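Long-range contacts in lysyl oxidase (Pichia pastoris, PDB 1W7C), which probably oxidises primary amines, lysine side chains among them, using a copper ion and a topaquinone cofactor formed within its own chain: residues A[690-695]-A[707-712]; A[407-412]-A[419-424]; A[401-406]-A[423-428]; A[283-288]-A[374-379]; A[8-13]-A[289-294]. All coordinates share one frame; numbering follows the deposited sequence.

Interaction 1: A[690-695]-A[707-712]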
# COMPACT_ATOMS: atom_id res chain seq x y z
N THR A 690 17.46 19.91 1.39
CA THR A 690 16.98 21.27 1.52
C THR A 690 15.46 21.35 1.38
O THR A 690 14.92 22.44 1.61
CB THR A 690 17.58 22.16 0.47
OG1 THR A 690 17.13 21.74 -0.82
CG2 THR A 690 19.12 22.15 0.46
N GLN A 691 14.80 20.26 0.99
CA GLN A 691 13.36 20.31 0.73
C GLN A 691 12.60 20.11 2.04
O GLN A 691 11.93 19.10 2.27
CB GLN A 691 12.97 19.26 -0.32
CG GLN A 691 13.73 19.43 -1.63
CD GLN A 691 13.52 20.79 -2.26
OE1 GLN A 691 12.41 21.16 -2.64
NE2 GLN A 691 14.60 21.58 -2.35
N GLN A 692 12.77 21.10 2.93
CA GLN A 692 12.15 21.07 4.25
C GLN A 692 11.94 22.49 4.73
O GLN A 692 12.48 23.44 4.12
CB GLN A 692 12.97 20.20 5.22
CG GLN A 692 14.40 20.59 5.41
CD GLN A 692 15.06 19.71 6.47
OE1 GLN A 692 14.74 19.81 7.64
NE2 GLN A 692 16.03 18.89 6.06
N VAL A 693 11.15 22.63 5.80
CA VAL A 693 10.87 23.94 6.42
C VAL A 693 11.09 23.78 7.92
O VAL A 693 10.81 22.73 8.49
CB VAL A 693 9.42 24.44 6.10
CG1 VAL A 693 8.36 23.50 6.65
CG2 VAL A 693 9.21 25.86 6.61
N PHE A 694 11.57 24.86 8.52
CA PHE A 694 11.69 24.97 9.96
C PHE A 694 11.05 26.28 10.35
O PHE A 694 11.56 27.34 10.05
CB PHE A 694 13.16 24.89 10.39
CG PHE A 694 13.37 24.90 11.88
CD1 PHE A 694 14.24 25.82 12.47
CD2 PHE A 694 12.77 23.96 12.68
CE1 PHE A 694 14.45 25.81 13.84
CE2 PHE A 694 12.98 23.95 14.07
CZ PHE A 694 13.83 24.86 14.64
N TYR A 695 9.90 26.17 10.97
CA TYR A 695 9.11 27.29 11.45
C TYR A 695 9.34 27.40 12.95
O TYR A 695 9.28 26.40 13.66
CB TYR A 695 7.61 26.99 11.21
CG TYR A 695 6.69 27.92 11.98
CD1 TYR A 695 6.30 27.62 13.29
CD2 TYR A 695 6.21 29.06 11.39
CE1 TYR A 695 5.49 28.48 14.00
CE2 TYR A 695 5.38 29.95 12.08
CZ TYR A 695 5.01 29.62 13.39
OH TYR A 695 4.19 30.48 14.08
N GLU A 707 12.25 29.25 7.92
CA GLU A 707 13.49 28.85 7.26
C GLU A 707 13.15 27.83 6.17
O GLU A 707 12.63 26.76 6.47
CB GLU A 707 14.46 28.21 8.27
CG GLU A 707 15.72 27.65 7.62
CD GLU A 707 16.54 28.73 6.93
OE1 GLU A 707 17.00 29.65 7.63
OE2 GLU A 707 16.72 28.66 5.70
N PHE A 708 13.43 28.23 4.92
CA PHE A 708 13.13 27.41 3.74
C PHE A 708 14.38 26.83 3.04
O PHE A 708 14.25 26.20 2.00
CB PHE A 708 12.36 28.25 2.72
CG PHE A 708 11.00 28.68 3.18
CD1 PHE A 708 10.73 30.00 3.49
CD2 PHE A 708 9.97 27.76 3.25
CE1 PHE A 708 9.45 30.39 3.89
CE2 PHE A 708 8.69 28.14 3.64
CZ PHE A 708 8.42 29.45 3.97
N TYR A 709 15.55 27.06 3.61
CA TYR A 709 16.79 26.40 3.15
C TYR A 709 17.08 26.64 1.67
O TYR A 709 17.53 25.75 0.93
CB TYR A 709 16.74 24.91 3.50
CG TYR A 709 16.67 24.66 4.98
CD1 TYR A 709 15.48 24.25 5.57
CD2 TYR A 709 17.77 24.87 5.80
CE1 TYR A 709 15.40 23.99 6.94
CE2 TYR A 709 17.70 24.62 7.17
CZ TYR A 709 16.51 24.16 7.72
OH TYR A 709 16.41 23.94 9.08
N GLY A 710 16.84 27.88 1.26
CA GLY A 710 17.17 28.35 -0.07
C GLY A 710 16.10 28.18 -1.13
O GLY A 710 16.29 28.54 -2.29
N ASN A 711 14.98 27.61 -0.73
CA ASN A 711 13.83 27.46 -1.59
C ASN A 711 12.90 28.67 -1.49
O ASN A 711 12.31 28.91 -0.45
CB ASN A 711 13.08 26.20 -1.25
CG ASN A 711 13.93 24.95 -1.47
OD1 ASN A 711 14.03 24.47 -2.60
ND2 ASN A 711 14.48 24.39 -0.40
N ASP A 712 12.77 29.39 -2.59
CA ASP A 712 11.97 30.60 -2.63
C ASP A 712 10.55 30.26 -3.08
O ASP A 712 10.33 29.98 -4.25
CB ASP A 712 12.61 31.60 -3.60
CG ASP A 712 11.94 32.95 -3.58
OD1 ASP A 712 10.91 33.10 -2.91
OD2 ASP A 712 12.39 33.93 -4.20
O HOH W 1 11.64 24.55 1.62
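Y709 and F694 meet where a beta hairpin, strand 692-697 with strand 704-707, gives way to a type I' turn from F708 to N711. The tight part is the hairpin end. F694 and E707 form an antiparallel hydrogen-bonded pair, with F694 N to E707 O at 3.0 Å and E707 N to F694 O at 2.9 Å. CG of Y709 stands anti to its carbonyl carbon (chi1 -62°), and the ring is fixed on several sides: E707 CG sits over the centre of one face, 3.5 Å above the plane, Q692 O lies in plane at the edge, 3.4 Å from Y709 CD1, and Y709 OH reaches to 3.6 Å from F694 CB. The contact is looser on the V693 side. There the ladder's direct bonds end: V693 CG2 touches F708 CE2 at 3.8 Å, and a water lies between Q692 O and F708 O. F708 and T690 contact the second subunit, T690 OG1 bonding to D278 O of that chain. Beyond the water, the amides of Q691 and N711 stand at 86° to each other. Q691 OE1 bonds to S282 OG of the second subunit, while Q691 NE2 donates to N711 OD1 at 3.0 Å.

Interaction 2: A[407-412]-A[419-424]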
# COMPACT_ATOMS: atom_id res chain seq x y z
N ASP A 407 2.03 12.82 -2.04
CA ASP A 407 0.90 13.55 -1.48
C ASP A 407 0.96 13.73 0.04
O ASP A 407 0.06 14.32 0.61
CB ASP A 407 -0.43 12.91 -1.91
CG ASP A 407 -0.71 11.54 -1.26
OD1 ASP A 407 -0.13 11.20 -0.23
OD2 ASP A 407 -1.55 10.73 -1.73
N TYR A 408 2.03 13.27 0.65
CA TYR A 408 2.26 13.36 2.10
C TYR A 408 3.75 13.70 2.29
O TYR A 408 4.61 13.29 1.47
CB TYR A 408 1.89 12.04 2.81
CG TYR A 408 2.79 10.91 2.40
CD1 TYR A 408 2.60 10.24 1.20
CD2 TYR A 408 3.84 10.51 3.21
CE1 TYR A 408 3.44 9.21 0.80
CE2 TYR A 408 4.67 9.47 2.83
CZ TYR A 408 4.49 8.83 1.63
OH TYR A 408 5.40 7.88 1.24
N SER A 409 4.03 14.43 3.35
CA SER A 409 5.41 14.78 3.66
C SER A 409 6.22 13.56 4.12
O SER A 409 5.65 12.55 4.53
CB SER A 409 5.44 15.97 4.67
OG SER A 409 5.44 15.48 5.98
N LEU A 410 7.54 13.63 4.02
CA LEU A 410 8.35 12.47 4.42
C LEU A 410 8.33 12.30 5.93
O LEU A 410 8.30 11.18 6.42
CB LEU A 410 9.78 12.60 3.87
CG LEU A 410 10.71 11.40 4.18
CD1 LEU A 410 10.15 10.10 3.65
CD2 LEU A 410 12.06 11.70 3.55
N LEU A 411 8.38 13.41 6.65
CA LEU A 411 8.26 13.40 8.11
C LEU A 411 7.85 14.79 8.58
O LEU A 411 7.83 15.75 7.80
CB LEU A 411 9.54 12.90 8.80
CG LEU A 411 10.80 13.74 8.75
CD1 LEU A 411 10.71 15.02 9.57
CD2 LEU A 411 11.99 12.94 9.24
N ARG A 412 7.46 14.88 9.85
CA ARG A 412 7.24 16.17 10.47
C ARG A 412 7.24 16.03 11.97
O ARG A 412 7.03 14.93 12.50
CB ARG A 412 5.85 16.73 10.06
CG ARG A 412 4.70 16.05 10.83
CD ARG A 412 3.29 16.50 10.46
NE ARG A 412 3.16 17.95 10.28
CZ ARG A 412 3.23 18.84 11.25
NH1 ARG A 412 3.43 18.45 12.49
NH2 ARG A 412 3.13 20.14 10.95
N SER A 419 7.67 24.04 14.14
CA SER A 419 7.22 22.95 13.29
C SER A 419 8.28 22.67 12.26
O SER A 419 8.80 23.61 11.64
CB SER A 419 5.92 23.31 12.57
OG SER A 419 4.83 23.33 13.46
N ALA A 420 8.62 21.41 12.11
CA ALA A 420 9.66 20.98 11.19
C ALA A 420 9.03 19.96 10.25
O ALA A 420 8.47 18.99 10.70
CB ALA A 420 10.81 20.36 11.96
N ILE A 421 9.01 20.23 8.96
CA ILE A 421 8.39 19.34 7.97
C ILE A 421 9.36 19.14 6.80
O ILE A 421 9.90 20.11 6.30
CB ILE A 421 7.01 19.92 7.42
CG1 ILE A 421 6.11 20.44 8.53
CG2 ILE A 421 6.31 18.86 6.56
CD1 ILE A 421 5.03 21.28 8.05
N THR A 422 9.50 17.89 6.37
CA THR A 422 10.31 17.54 5.22
C THR A 422 9.42 17.05 4.11
O THR A 422 8.58 16.19 4.34
CB THR A 422 11.31 16.44 5.61
OG1 THR A 422 12.22 16.97 6.58
CG2 THR A 422 12.14 16.04 4.39
N GLN A 423 9.57 17.61 2.93
CA GLN A 423 8.86 17.17 1.73
C GLN A 423 9.32 15.78 1.30
O GLN A 423 10.34 15.27 1.74
CB GLN A 423 9.02 18.18 0.58
CG GLN A 423 8.57 19.56 0.90
CD GLN A 423 8.78 20.47 -0.27
OE1 GLN A 423 9.85 21.03 -0.41
NE2 GLN A 423 7.80 20.58 -1.14
N ASN A 424 8.55 15.20 0.40
CA ASN A 424 8.76 13.81 -0.04
C ASN A 424 8.80 13.69 -1.57
O ASN A 424 7.97 13.05 -2.17
CB ASN A 424 7.62 12.96 0.53
CG ASN A 424 7.88 11.48 0.54
OD1 ASN A 424 8.97 10.98 0.27
ND2 ASN A 424 6.83 10.74 0.93
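N424 places its amide nitrogen over one face of the Y408 ring, ND2 lying 3.0 Å above the plane and displaced toward the rim, near CZ and CE2. N424 CG stands anti to its backbone N (chi1 -163°), on the way to the ring. The amide and ring planes are 78° apart, so the amide stands steeply on the ring instead of stacking on it. The same ND2 gives a weak hydrogen bond to Y408 O at 3.4 Å. On the other branch of the amide, N424 OD1 touches L410 CD1 at 3.7 Å, and the two side chains cross at about a right angle. Backbone bonds set this register: L410 N donates to T422 O at 2.8 Å, and T422 N donates to L411 O at 3.1 Å in a nearly straight bond (173°). T422 thus turns its N-H and carbonyl to L411 and L410, where the strand begins. One step on, R412 and I421 form a non-hydrogen-bonded pair, with R412 CA 3.1 Å from A420 O. Their side chains run side by side, R412 NH2 coming to 3.6 Å from I421 CD1.

Further out, D407 OD1 lies in plane at the edge of the Y408 ring, and R687 NH2 bonds to T422 OG1. The guanidinium of R412 is positioned from across the dimer, by salt bridges to D374 and D439 of the second subunit. Q423 O is buried here without a partner in the model. The contact forms the base of an antiparallel beta hairpin, strands 411-415 and 418-433, consistent with the hairpin arms by which copper amine oxidase subunits embrace each other.

Interaction 3: A[401-406]-A[423-428]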
# COMPACT_ATOMS: atom_id res chain seq x y z
N VAL A 401 11.55 8.25 -16.64
CA VAL A 401 12.10 8.65 -15.37
C VAL A 401 11.51 9.98 -14.97
O VAL A 401 11.50 10.91 -15.77
CB VAL A 401 13.63 8.76 -15.49
CG1 VAL A 401 14.25 9.18 -14.14
CG2 VAL A 401 14.23 7.42 -16.02
N PHE A 402 10.97 10.09 -13.76
CA PHE A 402 10.38 11.32 -13.29
C PHE A 402 10.50 11.48 -11.79
O PHE A 402 10.56 10.49 -11.05
CB PHE A 402 8.91 11.49 -13.73
CG PHE A 402 7.96 10.45 -13.17
CD1 PHE A 402 7.79 9.24 -13.81
CD2 PHE A 402 7.22 10.71 -12.02
CE1 PHE A 402 6.90 8.28 -13.33
CE2 PHE A 402 6.32 9.76 -11.53
CZ PHE A 402 6.16 8.56 -12.18
N GLU A 403 10.52 12.73 -11.36
CA GLU A 403 10.47 13.05 -9.95
C GLU A 403 9.04 13.39 -9.55
O GLU A 403 8.40 14.26 -10.10
CB GLU A 403 11.39 14.21 -9.61
CG GLU A 403 11.55 14.37 -8.09
CD GLU A 403 12.53 15.48 -7.69
OE1 GLU A 403 12.55 16.55 -8.35
OE2 GLU A 403 13.24 15.27 -6.68
N ASN A 404 8.48 12.62 -8.62
CA ASN A 404 7.16 12.92 -8.09
C ASN A 404 7.28 13.77 -6.84
O ASN A 404 8.31 13.75 -6.18
CB ASN A 404 6.37 11.63 -7.76
CG ASN A 404 4.89 11.89 -7.59
OD1 ASN A 404 4.32 12.80 -8.24
ND2 ASN A 404 4.23 11.09 -6.73
N GLN A 405 6.20 14.50 -6.52
CA GLN A 405 5.99 15.04 -5.18
C GLN A 405 4.91 14.19 -4.57
O GLN A 405 3.74 14.23 -4.97
CB GLN A 405 5.57 16.51 -5.24
CG GLN A 405 5.51 17.18 -3.86
CD GLN A 405 6.86 17.33 -3.20
OE1 GLN A 405 7.09 16.78 -2.12
NE2 GLN A 405 7.73 18.15 -3.80
N GLU A 406 5.26 13.36 -3.60
CA GLU A 406 4.26 12.52 -3.00
C GLU A 406 3.24 13.37 -2.24
O GLU A 406 3.55 14.47 -1.82
CB GLU A 406 4.88 11.50 -2.04
CG GLU A 406 5.89 10.55 -2.66
CD GLU A 406 5.35 9.67 -3.74
OE1 GLU A 406 6.00 9.54 -4.80
OE2 GLU A 406 4.27 9.05 -3.51
N GLN A 423 9.57 17.61 2.93
CA GLN A 423 8.86 17.17 1.73
C GLN A 423 9.32 15.78 1.30
O GLN A 423 10.34 15.27 1.74
CB GLN A 423 9.02 18.18 0.58
CG GLN A 423 8.57 19.56 0.90
CD GLN A 423 8.78 20.47 -0.27
OE1 GLN A 423 9.85 21.03 -0.41
NE2 GLN A 423 7.80 20.58 -1.14
N ASN A 424 8.55 15.20 0.40
CA ASN A 424 8.76 13.81 -0.04
C ASN A 424 8.80 13.69 -1.57
O ASN A 424 7.97 13.05 -2.17
CB ASN A 424 7.62 12.96 0.53
CG ASN A 424 7.88 11.48 0.54
OD1 ASN A 424 8.97 10.98 0.27
ND2 ASN A 424 6.83 10.74 0.93
N PRO A 425 9.81 14.28 -2.19
CA PRO A 425 10.08 14.01 -3.61
C PRO A 425 10.69 12.64 -3.77
O PRO A 425 11.47 12.19 -2.94
CB PRO A 425 11.11 15.07 -3.96
CG PRO A 425 11.89 15.23 -2.67
CD PRO A 425 10.82 15.18 -1.61
N THR A 426 10.30 11.95 -4.83
CA THR A 426 10.79 10.59 -5.11
C THR A 426 11.23 10.50 -6.57
O THR A 426 10.65 11.15 -7.45
CB THR A 426 9.74 9.51 -4.85
OG1 THR A 426 8.57 9.81 -5.63
CG2 THR A 426 9.37 9.47 -3.40
N LEU A 427 12.25 9.71 -6.82
CA LEU A 427 12.59 9.34 -8.20
C LEU A 427 11.77 8.11 -8.58
O LEU A 427 11.62 7.20 -7.80
CB LEU A 427 14.07 8.99 -8.35
CG LEU A 427 14.54 8.80 -9.78
CD1 LEU A 427 14.56 10.15 -10.50
CD2 LEU A 427 15.90 8.17 -9.84
N ASN A 428 11.29 8.10 -9.81
CA ASN A 428 10.40 7.06 -10.30
C ASN A 428 10.86 6.62 -11.67
O ASN A 428 11.08 7.47 -12.54
CB ASN A 428 8.97 7.63 -10.39
CG ASN A 428 8.39 7.96 -9.05
OD1 ASN A 428 7.80 7.06 -8.41
ND2 ASN A 428 8.66 9.17 -8.52
O HOH W 2 5.65 15.87 -0.11
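The F402 ring receives N428 CB over the centre of one face, a CH-pi contact with CB 3.5 Å from the ring centroid. F402 CG lies between the backbone N and the carbonyl carbon (chi1 64°), from where the ring extends under N428 CB. The N428 amide is only 12° from the ring plane, its OD1 hydrogen-bonded to K445 NZ and its ND2 to T426 OG1. At the other end, the amides of Q405 and Q423 lie in nearly parallel planes, NE2 to NE2 3.6 Å, while Q405 NE2 bonds to P283 O and S282 OG of the second subunit. Between them the strands form an antiparallel ladder: F402 pairs with N428 and N404 with T426, each by two backbone bonds.

On the face carrying N404 and T426, T426 OG1 donates to E406 OE1 at 2.7 Å, on the anti side of the carboxylate, and N404 ND2 reaches the same oxygen from above its plane at 3.0 Å. A leucine in place of E406 would probably leave T426 OG1 and N404 ND2 without this acceptor and deprive K445 of a salt-bridge partner. With two donors and the K445 ammonium converging on OE1, the chemistry probably favours an ionised carboxylate.

Interaction 4: A[283-288]-A[374-379]. Unlike the reference sequence in segment 374-379: S377 (reference Ala).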
# COMPACT_ATOMS: atom_id res chain seq x y z
N PRO A 283 -5.23 18.21 -12.34
CA PRO A 283 -3.94 18.82 -11.95
C PRO A 283 -2.73 18.24 -12.66
O PRO A 283 -2.76 17.09 -13.13
CB PRO A 283 -3.88 18.62 -10.43
CG PRO A 283 -5.31 18.43 -10.03
CD PRO A 283 -5.95 17.69 -11.18
N ARG A 284 -1.68 19.04 -12.70
CA ARG A 284 -0.42 18.73 -13.38
C ARG A 284 0.72 18.91 -12.38
O ARG A 284 0.78 19.91 -11.69
CB ARG A 284 -0.19 19.72 -14.57
CG ARG A 284 -1.01 19.41 -15.83
CD ARG A 284 -0.43 18.27 -16.69
NE ARG A 284 0.90 18.66 -17.19
CZ ARG A 284 1.15 19.40 -18.25
NH1 ARG A 284 0.17 19.82 -19.03
NH2 ARG A 284 2.40 19.68 -18.58
N LEU A 285 1.66 17.99 -12.37
CA LEU A 285 2.95 18.14 -11.77
C LEU A 285 3.87 19.00 -12.68
O LEU A 285 3.95 18.79 -13.87
CB LEU A 285 3.55 16.75 -11.61
CG LEU A 285 4.68 16.58 -10.66
CD1 LEU A 285 4.19 16.85 -9.23
CD2 LEU A 285 5.22 15.15 -10.84
N VAL A 286 4.51 20.00 -12.10
CA VAL A 286 5.49 20.81 -12.80
C VAL A 286 6.78 20.88 -11.99
O VAL A 286 6.79 20.65 -10.78
CB VAL A 286 4.97 22.23 -13.10
CG1 VAL A 286 3.72 22.15 -13.94
CG2 VAL A 286 4.70 22.99 -11.83
N GLU A 287 7.84 21.28 -12.70
CA GLU A 287 9.17 21.46 -12.14
C GLU A 287 9.52 22.93 -12.23
O GLU A 287 10.07 23.36 -13.26
CB GLU A 287 10.18 20.60 -12.90
CG GLU A 287 10.08 19.15 -12.47
CD GLU A 287 10.95 18.18 -13.23
OE1 GLU A 287 11.49 18.52 -14.30
OE2 GLU A 287 11.02 17.02 -12.80
N PRO A 288 9.19 23.72 -11.21
CA PRO A 288 9.35 25.18 -11.36
C PRO A 288 10.78 25.63 -11.64
O PRO A 288 10.99 26.67 -12.23
CB PRO A 288 8.90 25.76 -10.01
CG PRO A 288 8.25 24.65 -9.27
CD PRO A 288 8.71 23.35 -9.86
N ASP A 374 0.71 8.02 -19.37
CA ASP A 374 1.40 6.90 -18.76
C ASP A 374 2.45 7.35 -17.74
O ASP A 374 2.71 6.62 -16.78
CB ASP A 374 2.05 5.98 -19.79
CG ASP A 374 1.08 5.08 -20.50
OD1 ASP A 374 -0.02 4.77 -19.98
OD2 ASP A 374 1.39 4.62 -21.63
N CYS A 375 3.08 8.48 -18.00
CA CYS A 375 4.03 9.13 -17.11
C CYS A 375 3.68 10.60 -17.07
O CYS A 375 3.14 11.16 -18.06
CB CYS A 375 5.47 8.98 -17.63
SG CYS A 375 6.00 7.25 -17.84
N PRO A 376 4.00 11.29 -15.99
CA PRO A 376 3.81 12.75 -15.99
C PRO A 376 4.60 13.45 -17.09
O PRO A 376 5.59 12.97 -17.64
CB PRO A 376 4.31 13.18 -14.59
CG PRO A 376 4.26 11.92 -13.77
CD PRO A 376 4.56 10.82 -14.71
N SER A 377 4.11 14.63 -17.42
CA SER A 377 4.67 15.45 -18.48
C SER A 377 6.14 15.88 -18.22
O SER A 377 6.87 16.18 -19.16
CB SER A 377 3.77 16.68 -18.73
OG SER A 377 2.48 16.27 -19.16
N THR A 378 6.57 15.82 -16.96
CA THR A 378 7.95 16.15 -16.57
C THR A 378 8.90 14.97 -16.75
O THR A 378 10.09 15.08 -16.46
CB THR A 378 8.00 16.54 -15.12
OG1 THR A 378 7.38 15.48 -14.36
CG2 THR A 378 7.23 17.80 -14.81
N ALA A 379 8.40 13.83 -17.20
CA ALA A 379 9.24 12.64 -17.35
C ALA A 379 10.25 12.81 -18.48
O ALA A 379 9.97 13.49 -19.45
CB ALA A 379 8.42 11.41 -17.64
O HOH W 3 2.87 16.83 -15.55
O HOH W 4 11.24 14.54 -13.83
O HOH W 5 12.19 16.86 -16.27
O HOH W 6 8.43 16.27 -11.92
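T378 turns its side chain toward L285 and E287, and its CB, CG2 and OG1 divide their contacts between those two residues and a water. CB faces the E287 carboxylate, 3.8 Å from E287 OE2. CG2 stands anti to the carbonyl carbon of T378 and beside its backbone N, and packs 3.6 Å from L285 O and also against E287 CG. OG1 (chi1 53°) lies 4.1 Å from L285 CD2 and donates to a water that in turn donates to E287 OE2. A second water ties E287 OE2 to T378 O, so the carboxylate meets the turn largely through solvent.

At the other end, R284, bent at chi2 and chi3, lays its guanidinium against S377, NH2 coming to 3.3 Å from S377 CB. R284 NE donates to a water at 3.1 Å that also bonds to L285 O and S377 N, and R284 NH2 bonds to A721 O. An alanine in place of R284 would probably leave A721 O without this donor, the bridging water with one anchor fewer and S377 less covered.

C375, just before the turn, is disulfide-bonded to C400. The contact is a type I beta turn, P376 to A379, set against short strand 284-286, which pairs antiparallel with a strand of the second subunit and so carries a sheet across the dimer interface.

Interaction 5: A[8-13]-A[289-294]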
# COMPACT_ATOMS: atom_id res chain seq x y z
N ASN A 8 16.29 26.12 -15.19
CA ASN A 8 17.57 25.44 -15.26
C ASN A 8 17.50 24.32 -16.29
O ASN A 8 16.47 23.66 -16.47
CB ASN A 8 17.93 24.84 -13.89
CG ASN A 8 18.11 25.91 -12.82
OD1 ASN A 8 19.06 26.68 -12.85
ND2 ASN A 8 17.24 25.89 -11.81
N GLU A 9 18.62 24.03 -16.93
CA GLU A 9 18.67 22.96 -17.94
C GLU A 9 18.82 21.58 -17.35
O GLU A 9 19.26 21.42 -16.21
CB GLU A 9 19.84 23.26 -18.92
CG GLU A 9 19.71 24.56 -19.68
CD GLU A 9 18.53 24.59 -20.65
OE1 GLU A 9 18.31 23.59 -21.36
OE2 GLU A 9 17.83 25.63 -20.70
N ASN A 10 18.40 20.58 -18.11
CA ASN A 10 18.61 19.20 -17.71
C ASN A 10 20.09 18.94 -17.61
O ASN A 10 20.88 19.41 -18.45
CB ASN A 10 18.02 18.23 -18.73
CG ASN A 10 16.54 18.41 -18.95
OD1 ASN A 10 15.82 18.89 -18.08
ND2 ASN A 10 16.06 17.97 -20.11
N VAL A 11 20.48 18.21 -16.58
CA VAL A 11 21.89 17.94 -16.32
C VAL A 11 22.24 16.55 -16.77
O VAL A 11 21.55 15.60 -16.45
CB VAL A 11 22.19 18.09 -14.82
CG1 VAL A 11 23.64 17.68 -14.46
CG2 VAL A 11 21.88 19.48 -14.37
N GLU A 12 23.36 16.45 -17.47
CA GLU A 12 23.96 15.16 -17.82
C GLU A 12 25.26 14.98 -17.06
O GLU A 12 25.98 15.97 -16.77
CB GLU A 12 24.19 15.09 -19.33
CG GLU A 12 22.89 14.93 -20.10
CD GLU A 12 23.09 15.05 -21.61
OE1 GLU A 12 23.67 14.14 -22.22
OE2 GLU A 12 22.67 16.07 -22.17
N ILE A 13 25.57 13.72 -16.74
CA ILE A 13 26.77 13.36 -16.01
C ILE A 13 27.49 12.23 -16.70
O ILE A 13 26.95 11.58 -17.60
CB ILE A 13 26.42 12.98 -14.57
CG1 ILE A 13 25.35 11.86 -14.56
CG2 ILE A 13 25.99 14.24 -13.82
CD1 ILE A 13 25.23 11.06 -13.31
N GLU A 289 11.75 24.84 -11.17
CA GLU A 289 13.17 25.17 -11.34
C GLU A 289 13.91 24.09 -12.11
O GLU A 289 15.13 23.99 -12.03
CB GLU A 289 13.81 25.45 -9.99
CG GLU A 289 13.30 26.74 -9.35
CD GLU A 289 14.09 27.19 -8.14
OE1 GLU A 289 14.85 26.41 -7.55
OE2 GLU A 289 13.92 28.33 -7.77
N GLY A 290 13.18 23.31 -12.90
CA GLY A 290 13.78 22.31 -13.75
C GLY A 290 14.01 20.99 -13.05
O GLY A 290 13.61 20.74 -11.90
N ARG A 291 14.68 20.11 -13.77
CA ARG A 291 14.81 18.69 -13.44
C ARG A 291 15.92 18.49 -12.41
O ARG A 291 16.98 19.12 -12.47
CB ARG A 291 15.13 17.98 -14.71
CG ARG A 291 15.30 16.48 -14.57
CD ARG A 291 15.80 15.83 -15.82
NE ARG A 291 14.81 15.80 -16.87
CZ ARG A 291 15.03 15.27 -18.08
NH1 ARG A 291 16.24 14.84 -18.38
NH2 ARG A 291 14.07 15.21 -18.99
N ARG A 292 15.67 17.57 -11.48
CA ARG A 292 16.58 17.35 -10.34
C ARG A 292 17.29 15.99 -10.26
O ARG A 292 17.93 15.68 -9.26
CB ARG A 292 15.83 17.62 -9.01
CG ARG A 292 15.07 18.94 -9.01
CD ARG A 292 14.69 19.49 -7.68
NE ARG A 292 14.21 18.42 -6.80
CZ ARG A 292 14.53 18.30 -5.51
NH1 ARG A 292 15.19 19.27 -4.87
NH2 ARG A 292 14.17 17.18 -4.87
N TRP A 293 17.14 15.20 -11.34
CA TRP A 293 17.89 13.98 -11.56
C TRP A 293 18.76 14.19 -12.80
O TRP A 293 18.46 14.99 -13.67
CB TRP A 293 16.96 12.76 -11.71
CG TRP A 293 15.89 12.88 -12.76
CD1 TRP A 293 14.64 13.38 -12.59
CD2 TRP A 293 15.96 12.44 -14.13
NE1 TRP A 293 13.94 13.34 -13.78
CE2 TRP A 293 14.73 12.78 -14.74
CE3 TRP A 293 16.96 11.86 -14.93
CZ2 TRP A 293 14.46 12.50 -16.07
CZ3 TRP A 293 16.69 11.59 -16.24
CH2 TRP A 293 15.45 11.92 -16.81
N ALA A 294 19.86 13.47 -12.85
CA ALA A 294 20.85 13.55 -13.93
C ALA A 294 21.09 12.17 -14.52
O ALA A 294 20.73 11.16 -13.93
CB ALA A 294 22.15 14.14 -13.42
O HOH W 7 15.65 21.03 -16.29
O HOH W 8 17.51 26.93 -8.82
O HOH W 9 18.69 17.72 -14.36
O HOH W 10 18.79 15.14 -16.62
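Segments 8-13 and 289-294 run side by side in the same direction, their end-to-end vectors 9° apart, with V11 CA 5.1 Å from A294 CA. At the start of the contact N8 ND2 donates to E289 O at 2.8 Å; the bond is nearly straight (173°) and lies in the plane of the N8 amide. Next comes a layered stack. The N10 amide lies 6° from the plane of the R291 guanidinium, with N10 ND2 3.4 Å above one face and toward its rim. On the opposite face W293 CZ2 lies 3.3 Å from the plane. R291 CG is anti to its backbone N, and further along the chain R291 CD sits over the centre of the W293 ring at 3.4 Å. The guanidinium is thus sandwiched between an amide and an indole.

Beyond the stack, the N-terminal strand 11-12 runs parallel beside strand 294-296, which pairs antiparallel on its other side with strand 301-304. The parallel pairing, through V11 and A294, is loose, and waters take up much of the backbone contact: one accepts from R291 N and donates to N8 O and N10 OD1, and another accepts from V11 N. E289 OE1 bonds to K281 N of the second subunit. Apolar packing closes the far end, where A294 CB lies 4.0 Å from V11 CG1 and 3.9 Å from I13 CG2.

Strand 418-433 ties interactions 1, 2 and 3 together. Interactions 2 and 3 share Q423 and N424 on it, their centres about 13 Å apart, and interaction 1 pairs with the same strand, V693 N lying 2.9 Å from I421 O and Q691 O 2.9 Å from Q423 N. Interactions 4 and 5 join through strand 391-405 of interaction 3: P376 CG meets F402 CD2 at 3.6 Å, and E403 OE2 makes a salt bridge to R292 NH2 at 2.8 Å. They also adjoin in sequence at P288 and E289, whereas 2 and 4 do not touch, with nearest atoms about 9 Å apart. All five contact the second subunit and lie away from the copper and topaquinone site.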